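Local coordinates for protein arsenite methyltransferase (Chlamydomonas reinhardtii, PDB 5EVJ) that probably methylates trivalent arsenic with S-adenosylmethionine as methyl donor, turning glutathione-bound arsenite into mono-, di- and trimethylated arsenicals, at residues 121-124 with 125-129; 178-181 with 182-185; 305-308 with 309-312. The protein carries 15 engineered substitutions. One frame throughout, in Å; residues are numbered along the deposited sequence.

Contact 1: 121-124 with 125-129; sequences LEVA and ISHAD
With CG set beside its own backbone N and opposite the carbonyl carbon (chi1 -68°), His127 swings its imidazole back along the helix to Val123, while Ser126 places OG between its backbone N and carbonyl carbon (chi1 63°), where it reaches Glu122. His127 ND1 donates to Val123 O at 3.2 Å, in the carbonyl plane and on a lone pair, with the acceptor close to the plane of the ring. The backbone bond from His127 N to the same Val123 O is weak at 3.5 Å, so the imidazole supplies the sounder donor. One residue earlier, Glu122 O accepts twice, from Ser126 N at 2.9 Å and from Ser126 OG at 3.2 Å. Leu121 and Ile125 run alongside each other, and Ile125 CD1 rests 3.7 Å from Leu121 CG. Beyond these residues, Tyr99 OH bonds to Ala124 O, and Val123 and His127 both touch Glu66 and Val67 of helix 65-69. A leucine in place of His127 would probably leave Val123 O with little more than the weak backbone donor and let the corner between helices 118-126 and 128-135 move more easily. One side-chain donor thus makes up for a weak backbone bond at Val123 O, while another adds to a sound one at Glu122 O, and the ND1 bond implies that this nitrogen carries a proton.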
ATOM      1  N   LEU A 121      14.545  -0.289  15.468  1.00 41.77           N
ATOM      2  CA  LEU A 121      13.590   0.399  16.352  1.00 46.79           C
ATOM      3  C   LEU A 121      14.162   1.676  16.986  1.00 49.30           C
ATOM      4  O   LEU A 121      13.630   2.799  16.823  1.00 55.35           O
ATOM      5  CB  LEU A 121      13.200  -0.540  17.468  1.00 51.44           C
ATOM      6  CG  LEU A 121      11.815  -0.488  18.077  1.00 64.75           C
ATOM      7  CD1 LEU A 121      10.878  -1.307  17.168  1.00 67.53           C
ATOM      8  CD2 LEU A 121      11.878  -1.012  19.529  1.00 67.42           C
ATOM      9  N   GLU A 122      15.255   1.483  17.714  1.00 52.61           N
ATOM     10  CA  GLU A 122      15.857   2.502  18.562  1.00 49.87           C
ATOM     11  C   GLU A 122      16.284   3.716  17.737  1.00 46.48           C
ATOM     12  O   GLU A 122      16.211   4.853  18.246  1.00 41.40           O
ATOM     13  CB  GLU A 122      17.023   1.901  19.392  1.00 59.49           C
ATOM     14  CG  GLU A 122      17.466   2.759  20.585  1.00 62.84           C
ATOM     15  CD  GLU A 122      16.307   3.173  21.503  1.00 66.58           C
ATOM     16  OE1 GLU A 122      15.459   2.310  21.872  1.00 65.25           O
ATOM     17  OE2 GLU A 122      16.245   4.370  21.861  1.00 60.64           O
ATOM     18  N   VAL A 123      16.684   3.504  16.470  1.00 41.66           N
ATOM     19  CA  VAL A 123      16.880   4.661  15.580  1.00 44.02           C
ATOM     20  C   VAL A 123      15.562   5.442  15.317  1.00 47.37           C
ATOM     21  O   VAL A 123      15.528   6.682  15.370  1.00 45.03           O
ATOM     22  CB  VAL A 123      17.562   4.308  14.240  1.00 45.74           C
ATOM     23  CG1 VAL A 123      17.645   5.564  13.342  1.00 37.08           C
ATOM     24  CG2 VAL A 123      18.961   3.698  14.482  1.00 40.45           C
ATOM     25  N   ALA A 124      14.480   4.717  15.036  1.00 47.31           N
ATOM     26  CA  ALA A 124      13.200   5.364  14.757  1.00 46.07           C
ATOM     27  C   ALA A 124      12.733   6.134  15.983  1.00 39.40           C
ATOM     28  O   ALA A 124      12.305   7.284  15.836  1.00 35.09           O
ATOM     29  CB  ALA A 124      12.146   4.352  14.332  1.00 46.43           C
ATOM     30  N   ILE A 125      12.858   5.508  17.165  1.00 40.06           N
ATOM     31  CA  ILE A 125      12.461   6.116  18.446  1.00 38.71           C
ATOM     32  C   ILE A 125      13.302   7.318  18.893  1.00 41.02           C
ATOM     33  O   ILE A 125      12.737   8.283  19.408  1.00 43.31           O
ATOM     34  CB  ILE A 125      12.436   5.090  19.586  1.00 41.38           C
ATOM     35  CG1 ILE A 125      11.363   4.015  19.319  1.00 37.97           C
ATOM     36  CG2 ILE A 125      12.161   5.790  20.929  1.00 35.52           C
ATOM     37  CD1 ILE A 125      11.645   2.682  19.985  1.00 38.29           C
ATOM     38  N   SER A 126      14.629   7.272  18.711  1.00 39.17           N
ATOM     39  CA  SER A 126      15.496   8.336  19.260  1.00 44.42           C
ATOM     40  C   SER A 126      15.331   9.632  18.504  1.00 46.54           C
ATOM     41  O   SER A 126      15.554  10.701  19.050  1.00 45.83           O
ATOM     42  CB  SER A 126      16.986   7.962  19.311  1.00 41.01           C
ATOM     43  OG  SER A 126      17.491   7.745  18.019  1.00 50.63           O
ATOM     44  N   HIS A 127      14.904   9.556  17.260  1.00 42.91           N
ATOM     45  CA  HIS A 127      14.774  10.799  16.523  1.00 43.68           C
ATOM     46  C   HIS A 127      13.381  11.359  16.532  1.00 40.62           C
ATOM     47  O   HIS A 127      13.163  12.475  16.056  1.00 44.39           O
ATOM     48  CB  HIS A 127      15.325  10.649  15.107  1.00 48.19           C
ATOM     49  CG  HIS A 127      16.805  10.470  15.077  1.00 57.10           C
ATOM     50  ND1 HIS A 127      17.408   9.262  15.368  1.00 54.61           N
ATOM     51  CD2 HIS A 127      17.810  11.351  14.831  1.00 52.60           C
ATOM     52  CE1 HIS A 127      18.720   9.401  15.267  1.00 58.52           C
ATOM     53  NE2 HIS A 127      18.987  10.653  14.929  1.00 59.33           N
ATOM     54  N   ALA A 128      12.443  10.629  17.115  1.00 38.03           N
ATOM     55  CA  ALA A 128      11.031  11.023  16.963  1.00 40.16           C
ATOM     56  C   ALA A 128      10.697  12.431  17.440  1.00 39.96           C
ATOM     57  O   ALA A 128      10.149  13.236  16.655  1.00 39.91           O
ATOM     58  CB  ALA A 128      10.087  10.005  17.598  1.00 40.57           C
ATOM     59  N   ASP A 129      10.992  12.732  18.711  1.00 40.91           N
ATOM     60  CA  ASP A 129      10.433  13.926  19.335  1.00 41.35           C
ATOM     61  C   ASP A 129      10.925  15.143  18.624  1.00 39.79           C
ATOM     62  O   ASP A 129      10.130  16.081  18.267  1.00 40.19           O
ATOM     63  CB  ASP A 129      10.744  14.003  20.838  1.00 45.64           C
ATOM     64  CG  ASP A 129      10.066  12.865  21.649  1.00 55.30           C
ATOM     65  OD1 ASP A 129       8.884  12.516  21.395  1.00 53.06           O
ATOM     66  OD2 ASP A 129      10.724  12.318  22.565  1.00 56.57           O
TER

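Contact 2: 178-181 with 182-185; sequences KARV and LSEA. Engineered in segment 182-185: Ala185 (natural residue Cys).
Lys178 opens the walk by meeting Leu182 one turn on: its carbonyl O accepts from Leu182 N at 3.0 Å, nearly straight at 171°, and Leu182 CD2 comes within 3.6 Å of the same oxygen. The lysine side chain itself leads away in extended form towards helix 227-237, where it touches Leu233, a residue that Leu182 also meets. Ala179 comes next, and its O receives Ser183 N at 2.8 Å. Ser183 OG, turned back over the preceding turn, lies 3.2 Å from Ala179 O and 3.3 Å from Arg180 O.

Arg180 carries the main side-chain interaction. Its chain runs out from the helix and bends at chi3 (92°), which brings the guanidinium alongside the carboxylate of Glu184, the two chains running out together. Arg180 NH2 stands 3.4 Å from Glu184 OE2 in a long salt bridge, the two planar groups turned 39° from each other. Both groups have further partners: Arg180 NE bonds to Glu151 O and NH2 forms a salt bridge with Asp154, while Glu184 OE1 pairs with Arg187 and OE2 accepts from Asp154 N. Glu184 is bent in its own chain, and its CG tucks in at 3.1 Å from Arg180 O. Val181 completes the segment, its O accepting from the N of Ala185, an engineered alanine where the natural protein has cysteine.

Asp154, Arg180, Glu184 and Arg187 thus form a chain of alternating charges linking helix 178-188 to the loop of Asp154. The buried carboxylate of Glu184, gripped by several donors, is likely to stay ionised, and the opposite charges probably offset one another.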
ATOM      1  N   LYS A 178       3.489 -15.072   4.460  1.00 33.85           N
ATOM      2  CA  LYS A 178       2.713 -14.099   3.689  1.00 35.16           C
ATOM      3  C   LYS A 178       1.210 -14.052   3.982  1.00 34.34           C
ATOM      4  O   LYS A 178       0.681 -12.989   4.212  1.00 34.69           O
ATOM      5  CB  LYS A 178       2.921 -14.324   2.231  1.00 32.52           C
ATOM      6  CG  LYS A 178       3.981 -13.425   1.698  1.00 37.54           C
ATOM      7  CD  LYS A 178       4.410 -13.917   0.353  1.00 41.50           C
ATOM      8  CE  LYS A 178       5.240 -12.858  -0.300  1.00 47.38           C
ATOM      9  NZ  LYS A 178       5.430 -13.349  -1.686  1.00 62.45           N
ATOM     10  N   ALA A 179       0.567 -15.212   4.026  1.00 31.20           N
ATOM     11  CA  ALA A 179      -0.869 -15.284   4.211  1.00 33.20           C
ATOM     12  C   ALA A 179      -1.267 -14.644   5.541  1.00 31.17           C
ATOM     13  O   ALA A 179      -2.280 -13.923   5.642  1.00 37.79           O
ATOM     14  CB  ALA A 179      -1.365 -16.754   4.117  1.00 29.68           C
ATOM     15  N   ARG A 180      -0.490 -14.920   6.572  1.00 26.49           N
ATOM     16  CA  ARG A 180      -0.781 -14.332   7.881  1.00 27.20           C
ATOM     17  C   ARG A 180      -0.606 -12.834   7.946  1.00 22.08           C
ATOM     18  O   ARG A 180      -1.442 -12.168   8.519  1.00 23.75           O
ATOM     19  CB  ARG A 180      -0.044 -15.003   9.062  1.00 27.87           C
ATOM     20  CG  ARG A 180      -1.096 -15.443  10.082  1.00 30.52           C
ATOM     21  CD  ARG A 180      -0.596 -16.013  11.406  1.00 33.30           C
ATOM     22  NE  ARG A 180      -0.538 -14.841  12.233  1.00 45.59           N
ATOM     23  CZ  ARG A 180      -1.279 -14.601  13.306  1.00 42.49           C
ATOM     24  NH1 ARG A 180      -2.104 -15.506  13.813  1.00 35.47           N
ATOM     25  NH2 ARG A 180      -1.131 -13.424  13.881  1.00 39.30           N
ATOM     26  N   VAL A 181       0.448 -12.314   7.347  1.00 20.69           N
ATOM     27  CA  VAL A 181       0.636 -10.872   7.290  1.00 24.07           C
ATOM     28  C   VAL A 181      -0.577 -10.239   6.586  1.00 25.59           C
ATOM     29  O   VAL A 181      -1.178  -9.302   7.092  1.00 24.98           O
ATOM     30  CB  VAL A 181       1.892 -10.545   6.454  1.00 25.88           C
ATOM     31  CG1 VAL A 181       2.094  -9.034   6.322  1.00 26.40           C
ATOM     32  CG2 VAL A 181       3.092 -11.270   6.990  1.00 23.87           C
ATOM     33  N   LEU A 182      -0.956 -10.810   5.439  1.00 25.11           N
ATOM     34  CA  LEU A 182      -2.080 -10.306   4.678  1.00 28.56           C
ATOM     35  C   LEU A 182      -3.331 -10.369   5.512  1.00 27.89           C
ATOM     36  O   LEU A 182      -4.042  -9.369   5.615  1.00 26.74           O
ATOM     37  CB  LEU A 182      -2.233 -11.096   3.366  1.00 29.94           C
ATOM     38  CG  LEU A 182      -1.518 -10.525   2.152  1.00 33.78           C
ATOM     39  CD1 LEU A 182      -0.495  -9.453   2.418  1.00 34.61           C
ATOM     40  CD2 LEU A 182      -0.897 -11.586   1.265  1.00 33.73           C
ATOM     41  N   SER A 183      -3.607 -11.520   6.126  1.00 23.81           N
ATOM     42  CA  SER A 183      -4.868 -11.629   6.876  1.00 25.61           C
ATOM     43  C   SER A 183      -4.883 -10.753   8.146  1.00 22.87           C
ATOM     44  O   SER A 183      -5.955 -10.249   8.564  1.00 19.86           O
ATOM     45  CB  SER A 183      -5.245 -13.099   7.182  1.00 29.03           C
ATOM     46  OG  SER A 183      -4.339 -13.732   8.074  1.00 34.00           O
ATOM     47  N   GLU A 184      -3.692 -10.491   8.682  1.00 20.93           N
ATOM     48  CA  GLU A 184      -3.578  -9.564   9.828  1.00 22.54           C
ATOM     49  C   GLU A 184      -3.838  -8.116   9.433  1.00 24.14           C
ATOM     50  O   GLU A 184      -4.638  -7.406  10.119  1.00 28.04           O
ATOM     51  CB  GLU A 184      -2.229  -9.747  10.568  1.00 23.54           C
ATOM     52  CG  GLU A 184      -2.297 -11.086  11.343  1.00 27.33           C
ATOM     53  CD  GLU A 184      -3.119 -10.963  12.628  1.00 32.42           C
ATOM     54  OE1 GLU A 184      -4.319 -11.449  12.685  1.00 33.42           O
ATOM     55  OE2 GLU A 184      -2.533 -10.349  13.585  1.00 27.30           O
ATOM     56  N   ALA A 185      -3.183  -7.669   8.338  1.00 23.56           N
ATOM     57  CA  ALA A 185      -3.514  -6.376   7.687  1.00 21.07           C
ATOM     58  C   ALA A 185      -5.007  -6.250   7.555  1.00 20.41           C
ATOM     59  O   ALA A 185      -5.627  -5.291   8.061  1.00 20.50           O
ATOM     60  CB  ALA A 185      -2.864  -6.260   6.322  1.00 19.02           C
TER

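Contact 3: 305-308 with 309-312; sequences DLDD and HHRF
Asp307 OD1 is gripped from two sides, by the ring of His310 and by the backbone of His309. His310 ND1 donates to it at 2.6 Å on the syn lone pair, and the oxygen lies in the ring plane; the carboxylate itself is turned 77° from that ring. On the anti side His309 N binds the same oxygen at 2.8 Å, with an N-H...O angle of 143°. Asp307 can serve both because CG sits between its backbone N and carbonyl carbon (chi1 53°), folding the acid over the turn. Its other oxygen, OD2, makes a salt bridge to Arg243, so a positive neighbour probably favours the charged acid. In the backbone, His310 N closes the turn onto Asp307 O at 3.1 Å, arriving above the carbonyl plane.

Elsewhere the hairpin arms meet more loosely. Asp305 OD1 lies against the aliphatic chain of Arg311, 3.2 Å from CB, and lies 3.6 Å from NE in a long salt bridge. Leu306 CB touches the edge of the Phe312 ring at CE1, 4.0 Å away, and Phe312 stacks edge-to-face on Phe337.

The whole is a tight beta hairpin: a type I turn from Asp307 to His310 with a classic beta bulge at its entry, where Leu306 and Asp307 both face His310, joining strands 303-305 and 310-313 of a two-stranded antiparallel sheet.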
ATOM      1  N   ASP A 305      -5.199   9.764  -9.694  1.00 22.62           N
ATOM      2  CA  ASP A 305      -5.121   8.315 -10.016  1.00 24.84           C
ATOM      3  C   ASP A 305      -5.536   7.365  -8.884  1.00 24.64           C
ATOM      4  O   ASP A 305      -4.781   7.184  -7.915  1.00 22.35           O
ATOM      5  CB  ASP A 305      -3.695   7.948 -10.457  1.00 26.33           C
ATOM      6  CG  ASP A 305      -3.237   8.763 -11.712  1.00 30.46           C
ATOM      7  OD1 ASP A 305      -4.012   8.866 -12.701  1.00 29.42           O
ATOM      8  OD2 ASP A 305      -2.130   9.335 -11.652  1.00 28.84           O
ATOM      9  N   LEU A 306      -6.696   6.727  -9.016  1.00 21.94           N
ATOM     10  CA  LEU A 306      -6.999   5.600  -8.163  1.00 21.36           C
ATOM     11  C   LEU A 306      -5.964   4.509  -8.438  1.00 22.45           C
ATOM     12  O   LEU A 306      -5.366   3.925  -7.528  1.00 22.24           O
ATOM     13  CB  LEU A 306      -8.394   5.057  -8.459  1.00 19.35           C
ATOM     14  CG  LEU A 306      -8.775   3.722  -7.761  1.00 21.85           C
ATOM     15  CD1 LEU A 306      -8.834   3.871  -6.215  1.00 15.73           C
ATOM     16  CD2 LEU A 306     -10.170   3.317  -8.252  1.00 18.82           C
ATOM     17  N   ASP A 307      -5.821   4.127  -9.696  1.00 25.34           N
ATOM     18  CA  ASP A 307      -4.901   3.011 -10.026  1.00 23.79           C
ATOM     19  C   ASP A 307      -4.510   3.269 -11.452  1.00 27.84           C
ATOM     20  O   ASP A 307      -5.004   4.234 -12.037  1.00 29.94           O
ATOM     21  CB  ASP A 307      -5.558   1.633  -9.856  1.00 21.37           C
ATOM     22  CG  ASP A 307      -6.857   1.497 -10.614  1.00 24.07           C
ATOM     23  OD1 ASP A 307      -6.900   1.840 -11.824  1.00 23.32           O
ATOM     24  OD2 ASP A 307      -7.855   1.007 -10.013  1.00 26.75           O
ATOM     25  N   ASP A 308      -3.672   2.406 -12.025  1.00 29.58           N
ATOM     26  CA  ASP A 308      -3.139   2.676 -13.351  1.00 34.01           C
ATOM     27  C   ASP A 308      -4.145   2.526 -14.496  1.00 34.91           C
ATOM     28  O   ASP A 308      -3.769   2.785 -15.623  1.00 31.89           O
ATOM     29  CB  ASP A 308      -1.917   1.808 -13.623  1.00 32.93           C
ATOM     30  CG  ASP A 308      -2.247   0.319 -13.633  1.00 33.05           C
ATOM     31  OD1 ASP A 308      -3.423  -0.090 -13.549  1.00 39.07           O
ATOM     32  OD2 ASP A 308      -1.283  -0.460 -13.682  1.00 39.46           O
ATOM     33  N   HIS A 309      -5.387   2.099 -14.209  1.00 34.72           N
ATOM     34  CA  HIS A 309      -6.498   2.100 -15.234  1.00 35.82           C
ATOM     35  C   HIS A 309      -7.610   3.076 -14.927  1.00 30.13           C
ATOM     36  O   HIS A 309      -8.652   3.062 -15.580  1.00 31.50           O
ATOM     37  CB  HIS A 309      -7.092   0.694 -15.399  1.00 36.45           C
ATOM     38  CG  HIS A 309      -6.073  -0.290 -15.863  1.00 52.34           C
ATOM     39  ND1 HIS A 309      -5.607  -0.320 -17.163  1.00 55.28           N
ATOM     40  CD2 HIS A 309      -5.363  -1.221 -15.191  1.00 58.07           C
ATOM     41  CE1 HIS A 309      -4.679  -1.246 -17.279  1.00 53.77           C
ATOM     42  NE2 HIS A 309      -4.514  -1.813 -16.099  1.00 58.41           N
ATOM     43  N   HIS A 310      -7.413   3.916 -13.922  1.00 27.51           N
ATOM     44  CA  HIS A 310      -8.513   4.808 -13.494  1.00 29.02           C
ATOM     45  C   HIS A 310      -7.959   6.130 -13.059  1.00 27.31           C
ATOM     46  O   HIS A 310      -7.562   6.289 -11.902  1.00 29.00           O
ATOM     47  CB  HIS A 310      -9.340   4.205 -12.341  1.00 28.10           C
ATOM     48  CG  HIS A 310     -10.016   2.913 -12.689  1.00 28.35           C
ATOM     49  ND1 HIS A 310      -9.357   1.704 -12.671  1.00 26.22           N
ATOM     50  CD2 HIS A 310     -11.291   2.650 -13.078  1.00 29.56           C
ATOM     51  CE1 HIS A 310     -10.202   0.746 -13.014  1.00 30.03           C
ATOM     52  NE2 HIS A 310     -11.383   1.298 -13.267  1.00 32.76           N
ATOM     53  N   ARG A 311      -7.965   7.081 -13.975  1.00 26.19           N
ATOM     54  CA  ARG A 311      -7.571   8.446 -13.688  1.00 31.40           C
ATOM     55  C   ARG A 311      -8.817   9.322 -13.753  1.00 29.01           C
ATOM     56  O   ARG A 311      -9.497   9.294 -14.747  1.00 34.97           O
ATOM     57  CB  ARG A 311      -6.549   8.918 -14.722  1.00 34.19           C
ATOM     58  CG  ARG A 311      -6.232  10.403 -14.684  1.00 39.49           C
ATOM     59  CD  ARG A 311      -5.003  10.596 -15.547  1.00 42.26           C
ATOM     60  NE  ARG A 311      -4.110  11.597 -15.002  1.00 50.13           N
ATOM     61  CZ  ARG A 311      -4.225  12.911 -15.234  1.00 63.59           C
ATOM     62  NH1 ARG A 311      -5.206  13.383 -16.035  1.00 61.43           N
ATOM     63  NH2 ARG A 311      -3.349  13.761 -14.669  1.00 54.81           N
ATOM     64  N   PHE A 312      -9.088  10.068 -12.692  1.00 25.01           N
ATOM     65  CA  PHE A 312     -10.248  10.904 -12.554  1.00 25.52           C
ATOM     66  C   PHE A 312      -9.805  12.317 -12.688  1.00 28.69           C
ATOM     67  O   PHE A 312      -8.888  12.805 -11.932  1.00 30.19           O
ATOM     68  CB  PHE A 312     -10.860  10.808 -11.147  1.00 25.37           C
ATOM     69  CG  PHE A 312     -11.482   9.488 -10.875  1.00 23.84           C
ATOM     70  CD1 PHE A 312     -10.686   8.405 -10.435  1.00 19.74           C
ATOM     71  CD2 PHE A 312     -12.839   9.290 -11.169  1.00 22.37           C
ATOM     72  CE1 PHE A 312     -11.255   7.168 -10.265  1.00 20.77           C
ATOM     73  CE2 PHE A 312     -13.402   8.022 -11.017  1.00 21.60           C
ATOM     74  CZ  PHE A 312     -12.605   6.973 -10.551  1.00 21.50           C
TER

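In the fold
The three contacts follow one another along the chain without overlapping. Contacts 1 and 2 both fall within the Rossmann-like methyltransferase domain, on helices 118-126, 128-135 and 178-188 that connect strands of its seven-stranded mixed sheet. Their centres are about 26 Å apart. Contact 3 comes much later, in the hairpin between strands 303-305 and 310-313, beyond the chain's centre from both. Its centre lies about 26 Å from that of contact 2 and about 36 Å from that of contact 1. None touches another. Contacts 1 and 2 thus shape helices packed on the sheet of the methyltransferase domain, while contact 3 shapes a later hairpin that meets Arg243 and Gln244 of the sheet's edge strand 243-249.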